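Local coordinates for protein uncharacterized HTH-type transcriptional regulator YydK (Bacillus subtilis subsp. subtilis, PDB 3BWG) that probably binds DNA and regulates transcription as a GntR-family factor with a winged helix-turn-helix domain joined to a UTRA domain, at residues E51-Q55 and K56-F60; S44-T47 and K48-L52. All coordinates share one frame; numbering follows the deposited sequence.

Contact 1 (E51-Q55 and K56-F60); sequences ELLEQ and KGAIF
Leu53 and Ala58 are joined where helix 43-55 ends and the chain turns toward strand 59-62. The backbone bonds come first. Ala58 N donates to Leu53 O at 2.8 Å. Lys56 N reaches Leu52 O at 2.9 Å and closes the last regular helical turn. Gly57 N binds Glu54 O at 2.9 Å, but from above the carbonyl plane, so this bond does not use a lone pair of the oxygen. Gly57 is the first residue to leave helical geometry, and its phi is positive at 68°. The bonds from Gly57 N and Ala58 N, with the positive phi of Gly57, make a Schellman motif. In this winged helix-turn-helix domain of the GntR family, the motif ends helix 43-55, probably the recognition helix, and leads the chain into the first strand of the wing hairpin, 59-62 with 66-69.

Apolar contacts join the last helical turn to Ala58 and Ile59. Leu53 CD1 packs against Ala58 CB at 4.0 Å. Leu53 CB meets Ile59 CG1 at 3.8 Å and also touches Ile59 CD1. CG1 of Ile59 sits between its own backbone N and carbonyl carbon (chi1 67°), which turns this branch toward Leu53 and the backbone of Glu54. Leu53 also packs on Ile14 and Glu15 of helix 6-20, and Ile59 on Leu29.

A C-H...O contact and a water link the last helical turn to the strand. Glu54 CA approaches Ile59 O at 3.5 Å, nearly straight at 163°. The water spans the same pair of residues, 2.7 Å from Ile59 O and 3.2 Å from Glu54 O. Phe60 points away from the helix; its ring meets Phe68 of the same chain and Phe175 of the second subunit.

Contact 2 (S44-T47 and K48-L52); sequences STIT and KSLEL
Thr47 and Lys48 have the most surface buried in this part of helix 43-55, followed by Ile46. The helix is the second of the predicted helix-turn-helix motif and is therefore probably the recognition helix.

Thr47 O accepts Glu51 N at 3.1 Å. The two side chains run side by side and point the same way. Thr47 CG2 lies 4.0 Å from Glu51 OE1, a loose contact. The threonine hydroxyl is engaged one turn back, where OG1 hydrogen-bonds Lys43 O.

Lys48 lies along the preceding turn. Its N donates to Ser44 O at 3.2 Å. CG stands anti to the carbonyl carbon of Lys48 (chi1 -67°), which brings it close to that same oxygen. The chain then runs out extended, and CE passes Ser44 OG at 3.9 Å. Lys48 also touches Tyr7 of helix 6-20.

Ile46 serves the buried face. Its side chain crosses that of Leu50 at a slant, with CG2 against CD1 at 3.8 Å. Ile46 packs further on Ile10 and on Leu32, Leu35, Met36 and Phe39, while Leu50 reaches Ile59 and Gln61 of the wing. An alanine in place of Leu50 would probably leave Ile46 CG2 without its methyl partner and open a gap between the helix and strand 59-62.

Ser49 faces the same interior, and its OG hydrogen-bonds Tyr7 O. Leu50 N donates to Ile46 O at 2.9 Å.

Overall arrangement
Both contacts use helix 43-55 and share Glu51 and Leu52. Their centres lie about 10 Å apart. Contact 2 stays within the helix and repeats i to i+4 backbone bonds. Contact 1 ends the helix in a Schellman motif that leads into the wing. Each is partly buried. In contact 2 the exposed side is polar, with Ser44, Lys48 and Glu51, and Ile46, Ser49 and Leu50 form the inner side. In contact 1 Leu53, Ile59 and Phe60 are buried, while Gln55 and Lys56 are exposed. The contacts touch where Ile59 CD1 packs on the backbone Leu50 O at 3.5 Å.

Contact 1 (E51-Q55 and K56-F60)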
ATOM      1  N   GLU B  51      -6.298   5.561  19.860  1.00 45.90           N
ATOM      2  CA  GLU B  51      -6.980   5.508  18.524  1.00 48.16           C
ATOM      3  C   GLU B  51      -6.145   6.182  17.452  1.00 48.11           C
ATOM      4  O   GLU B  51      -5.929   5.609  16.376  1.00 48.14           O
ATOM      5  CB  GLU B  51      -8.369   6.138  18.483  1.00 50.19           C
ATOM      6  CG  GLU B  51      -9.114   6.242  19.794  1.00 53.90           C
ATOM      7  CD  GLU B  51      -9.826   4.953  20.202  1.00 55.56           C
ATOM      8  OE1 GLU B  51     -11.075   5.018  20.439  1.00 56.12           O
ATOM      9  OE2 GLU B  51      -9.127   3.903  20.308  1.00 55.52           O
ATOM     10  N   LEU B  52      -5.687   7.399  17.742  1.00 47.47           N
ATOM     11  CA  LEU B  52      -4.815   8.123  16.828  1.00 48.20           C
ATOM     12  C   LEU B  52      -3.663   7.258  16.314  1.00 47.98           C
ATOM     13  O   LEU B  52      -3.480   7.137  15.107  1.00 47.06           O
ATOM     14  CB  LEU B  52      -4.267   9.392  17.486  1.00 49.36           C
ATOM     15  CG  LEU B  52      -3.413  10.361  16.653  1.00 49.65           C
ATOM     16  CD1 LEU B  52      -4.101  10.711  15.325  1.00 49.49           C
ATOM     17  CD2 LEU B  52      -3.136  11.620  17.475  1.00 49.10           C
ATOM     18  N   LEU B  53      -2.893   6.686  17.243  1.00 47.96           N
ATOM     19  CA  LEU B  53      -1.757   5.813  16.941  1.00 47.62           C
ATOM     20  C   LEU B  53      -2.110   4.615  16.063  1.00 49.06           C
ATOM     21  O   LEU B  53      -1.327   4.216  15.179  1.00 49.82           O
ATOM     22  CB  LEU B  53      -1.180   5.291  18.248  1.00 45.58           C
ATOM     23  CG  LEU B  53       0.114   5.839  18.838  1.00 44.95           C
ATOM     24  CD1 LEU B  53       0.681   7.061  18.104  1.00 44.75           C
ATOM     25  CD2 LEU B  53      -0.120   6.086  20.295  1.00 44.19           C
ATOM     26  N   GLU B  54      -3.276   4.033  16.344  1.00 50.22           N
ATOM     27  CA  GLU B  54      -3.737   2.835  15.678  1.00 52.25           C
ATOM     28  C   GLU B  54      -4.057   3.156  14.220  1.00 53.30           C
ATOM     29  O   GLU B  54      -3.584   2.471  13.328  1.00 52.45           O
ATOM     30  CB  GLU B  54      -4.953   2.262  16.410  1.00 52.81           C
ATOM     31  CG  GLU B  54      -5.546   1.037  15.750  1.00 54.62           C
ATOM     32  CD  GLU B  54      -6.027  -0.007  16.758  1.00 56.39           C
ATOM     33  OE1 GLU B  54      -6.361   0.392  17.909  1.00 55.67           O
ATOM     34  OE2 GLU B  54      -6.068  -1.224  16.390  1.00 56.50           O
ATOM     35  N   GLN B  55      -4.844   4.215  13.990  1.00 55.14           N
ATOM     36  CA  GLN B  55      -5.139   4.674  12.627  1.00 55.87           C
ATOM     37  C   GLN B  55      -3.877   5.191  11.912  1.00 55.59           C
ATOM     38  O   GLN B  55      -3.803   5.180  10.683  1.00 56.83           O
ATOM     39  CB  GLN B  55      -6.284   5.696  12.623  1.00 56.79           C
ATOM     40  CG  GLN B  55      -5.931   7.065  13.155  1.00 57.67           C
ATOM     41  CD  GLN B  55      -7.129   7.810  13.736  1.00 58.58           C
ATOM     42  OE1 GLN B  55      -8.199   7.232  13.956  1.00 59.32           O
ATOM     43  NE2 GLN B  55      -6.943   9.100  14.011  1.00 58.85           N
ATOM     44  N   LYS B  56      -2.879   5.603  12.689  1.00 53.97           N
ATOM     45  CA  LYS B  56      -1.542   5.933  12.174  1.00 52.82           C
ATOM     46  C   LYS B  56      -0.648   4.694  11.878  1.00 50.36           C
ATOM     47  O   LYS B  56       0.487   4.836  11.383  1.00 50.61           O
ATOM     48  CB  LYS B  56      -0.861   6.876  13.175  1.00 53.94           C
ATOM     49  CG  LYS B  56       0.350   7.650  12.676  1.00 55.43           C
ATOM     50  CD  LYS B  56       0.640   8.814  13.633  1.00 56.10           C
ATOM     51  CE  LYS B  56       1.436   9.934  12.962  1.00 57.10           C
ATOM     52  NZ  LYS B  56       2.798   9.516  12.530  1.00 56.84           N
ATOM     53  N   GLY B  57      -1.140   3.487  12.174  1.00 47.88           N
ATOM     54  CA  GLY B  57      -0.359   2.234  11.942  1.00 44.72           C
ATOM     55  C   GLY B  57       0.860   2.084  12.850  1.00 43.35           C
ATOM     56  O   GLY B  57       1.786   1.308  12.565  1.00 42.32           O
ATOM     57  N   ALA B  58       0.842   2.831  13.958  1.00 41.63           N
ATOM     58  CA  ALA B  58       1.909   2.813  14.941  1.00 39.21           C
ATOM     59  C   ALA B  58       1.730   1.633  15.888  1.00 38.07           C
ATOM     60  O   ALA B  58       2.698   1.009  16.285  1.00 37.56           O
ATOM     61  CB  ALA B  58       1.919   4.114  15.702  1.00 38.98           C
ATOM     62  N   ILE B  59       0.482   1.312  16.217  1.00 36.85           N
ATOM     63  CA  ILE B  59       0.162   0.237  17.165  1.00 36.80           C
ATOM     64  C   ILE B  59      -1.026  -0.543  16.659  1.00 36.25           C
ATOM     65  O   ILE B  59      -1.746  -0.067  15.800  1.00 35.58           O
ATOM     66  CB  ILE B  59      -0.214   0.788  18.604  1.00 35.65           C
ATOM     67  CG1 ILE B  59      -1.530   1.559  18.552  1.00 36.22           C
ATOM     68  CG2 ILE B  59       0.909   1.655  19.167  1.00 35.83           C
ATOM     69  CD1 ILE B  59      -2.068   1.991  19.928  1.00 38.03           C
ATOM     70  N   PHE B  60      -1.212  -1.741  17.210  1.00 36.80           N
ATOM     71  CA  PHE B  60      -2.454  -2.466  17.109  1.00 38.61           C
ATOM     72  C   PHE B  60      -2.859  -3.002  18.495  1.00 40.74           C
ATOM     73  O   PHE B  60      -2.028  -3.150  19.389  1.00 43.03           O
ATOM     74  CB  PHE B  60      -2.394  -3.589  16.040  1.00 36.52           C
ATOM     75  CG  PHE B  60      -1.516  -4.758  16.417  1.00 35.80           C
ATOM     76  CD1 PHE B  60      -0.140  -4.716  16.188  1.00 35.81           C
ATOM     77  CD2 PHE B  60      -2.073  -5.916  16.950  1.00 36.08           C
ATOM     78  CE1 PHE B  60       0.682  -5.790  16.504  1.00 36.37           C
ATOM     79  CE2 PHE B  60      -1.257  -7.008  17.278  1.00 35.96           C
ATOM     80  CZ  PHE B  60       0.121  -6.939  17.051  1.00 35.96           C
TER
HETATM   81  O   HOH W   1      -2.529  -0.581  13.227  1.00 57.22           O

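Contact 2 (S44-T47 and K48-L52)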
ATOM      1  N   SER B  44      -9.913   8.093  29.467  1.00 39.95           N
ATOM      2  CA  SER B  44     -10.472   8.570  28.197  1.00 38.61           C
ATOM      3  C   SER B  44      -9.428   9.310  27.332  1.00 37.20           C
ATOM      4  O   SER B  44      -9.472   9.250  26.101  1.00 37.14           O
ATOM      5  CB  SER B  44     -11.663   9.484  28.477  1.00 39.88           C
ATOM      6  OG  SER B  44     -11.903  10.332  27.372  1.00 41.97           O
ATOM      7  N   THR B  45      -8.519  10.032  27.983  1.00 35.06           N
ATOM      8  CA  THR B  45      -7.457  10.742  27.284  1.00 33.86           C
ATOM      9  C   THR B  45      -6.507   9.722  26.675  1.00 33.35           C
ATOM     10  O   THR B  45      -6.145   9.827  25.497  1.00 35.16           O
ATOM     11  CB  THR B  45      -6.738  11.751  28.231  1.00 33.25           C
ATOM     12  OG1 THR B  45      -7.670  12.761  28.620  1.00 31.78           O
ATOM     13  CG2 THR B  45      -5.555  12.437  27.527  1.00 33.48           C
ATOM     14  N   ILE B  46      -6.143   8.695  27.440  1.00 33.24           N
ATOM     15  CA  ILE B  46      -5.288   7.638  26.896  1.00 33.62           C
ATOM     16  C   ILE B  46      -5.969   6.870  25.748  1.00 34.62           C
ATOM     17  O   ILE B  46      -5.344   6.577  24.740  1.00 32.74           O
ATOM     18  CB  ILE B  46      -4.744   6.656  27.985  1.00 33.22           C
ATOM     19  CG1 ILE B  46      -3.763   7.368  28.934  1.00 33.44           C
ATOM     20  CG2 ILE B  46      -4.040   5.468  27.342  1.00 32.24           C
ATOM     21  CD1 ILE B  46      -2.443   7.900  28.253  1.00 32.20           C
ATOM     22  N   THR B  47      -7.256   6.575  25.908  1.00 36.84           N
ATOM     23  CA  THR B  47      -8.026   5.847  24.888  1.00 36.99           C
ATOM     24  C   THR B  47      -8.014   6.578  23.523  1.00 37.92           C
ATOM     25  O   THR B  47      -7.897   5.935  22.472  1.00 38.94           O
ATOM     26  CB  THR B  47      -9.443   5.559  25.414  1.00 36.41           C
ATOM     27  OG1 THR B  47      -9.341   4.672  26.537  1.00 35.98           O
ATOM     28  CG2 THR B  47     -10.300   4.935  24.369  1.00 35.65           C
ATOM     29  N   LYS B  48      -8.099   7.910  23.559  1.00 38.56           N
ATOM     30  CA  LYS B  48      -8.024   8.761  22.361  1.00 38.71           C
ATOM     31  C   LYS B  48      -6.626   8.811  21.731  1.00 38.88           C
ATOM     32  O   LYS B  48      -6.482   8.891  20.511  1.00 39.14           O
ATOM     33  CB  LYS B  48      -8.501  10.186  22.700  1.00 39.02           C
ATOM     34  CG  LYS B  48      -9.984  10.288  23.039  1.00 38.67           C
ATOM     35  CD  LYS B  48     -10.475  11.742  22.972  1.00 39.06           C
ATOM     36  CE  LYS B  48     -11.755  11.964  23.783  1.00 39.17           C
ATOM     37  NZ  LYS B  48     -12.373  13.285  23.456  1.00 38.95           N
ATOM     38  N   SER B  49      -5.594   8.779  22.567  1.00 39.38           N
ATOM     39  CA  SER B  49      -4.215   8.691  22.090  1.00 39.95           C
ATOM     40  C   SER B  49      -3.991   7.347  21.390  1.00 40.38           C
ATOM     41  O   SER B  49      -3.373   7.268  20.323  1.00 39.37           O
ATOM     42  CB  SER B  49      -3.241   8.862  23.248  1.00 39.87           C
ATOM     43  OG  SER B  49      -3.411  10.132  23.838  1.00 39.79           O
ATOM     44  N   LEU B  50      -4.551   6.296  21.972  1.00 40.71           N
ATOM     45  CA  LEU B  50      -4.418   4.990  21.381  1.00 41.58           C
ATOM     46  C   LEU B  50      -5.129   4.908  20.033  1.00 43.41           C
ATOM     47  O   LEU B  50      -4.583   4.274  19.131  1.00 43.04           O
ATOM     48  CB  LEU B  50      -4.831   3.886  22.367  1.00 40.32           C
ATOM     49  CG  LEU B  50      -3.980   3.836  23.655  1.00 39.06           C
ATOM     50  CD1 LEU B  50      -4.559   2.844  24.643  1.00 39.13           C
ATOM     51  CD2 LEU B  50      -2.519   3.524  23.371  1.00 37.96           C
ATOM     52  N   GLU B  51      -6.298   5.561  19.860  1.00 45.90           N
ATOM     53  CA  GLU B  51      -6.980   5.508  18.524  1.00 48.16           C
ATOM     54  C   GLU B  51      -6.145   6.182  17.452  1.00 48.11           C
ATOM     55  O   GLU B  51      -5.929   5.609  16.376  1.00 48.14           O
ATOM     56  CB  GLU B  51      -8.369   6.138  18.483  1.00 50.19           C
ATOM     57  CG  GLU B  51      -9.114   6.242  19.794  1.00 53.90           C
ATOM     58  CD  GLU B  51      -9.826   4.953  20.202  1.00 55.56           C
ATOM     59  OE1 GLU B  51     -11.075   5.018  20.439  1.00 56.12           O
ATOM     60  OE2 GLU B  51      -9.127   3.903  20.308  1.00 55.52           O
ATOM     61  N   LEU B  52      -5.687   7.399  17.742  1.00 47.47           N
ATOM     62  CA  LEU B  52      -4.815   8.123  16.828  1.00 48.20           C
ATOM     63  C   LEU B  52      -3.663   7.258  16.314  1.00 47.98           C
ATOM     64  O   LEU B  52      -3.480   7.137  15.107  1.00 47.06           O
ATOM     65  CB  LEU B  52      -4.267   9.392  17.486  1.00 49.36           C
ATOM     66  CG  LEU B  52      -3.413  10.361  16.653  1.00 49.65           C
ATOM     67  CD1 LEU B  52      -4.101  10.711  15.325  1.00 49.49           C
ATOM     68  CD2 LEU B  52      -3.136  11.620  17.475  1.00 49.10           C
TER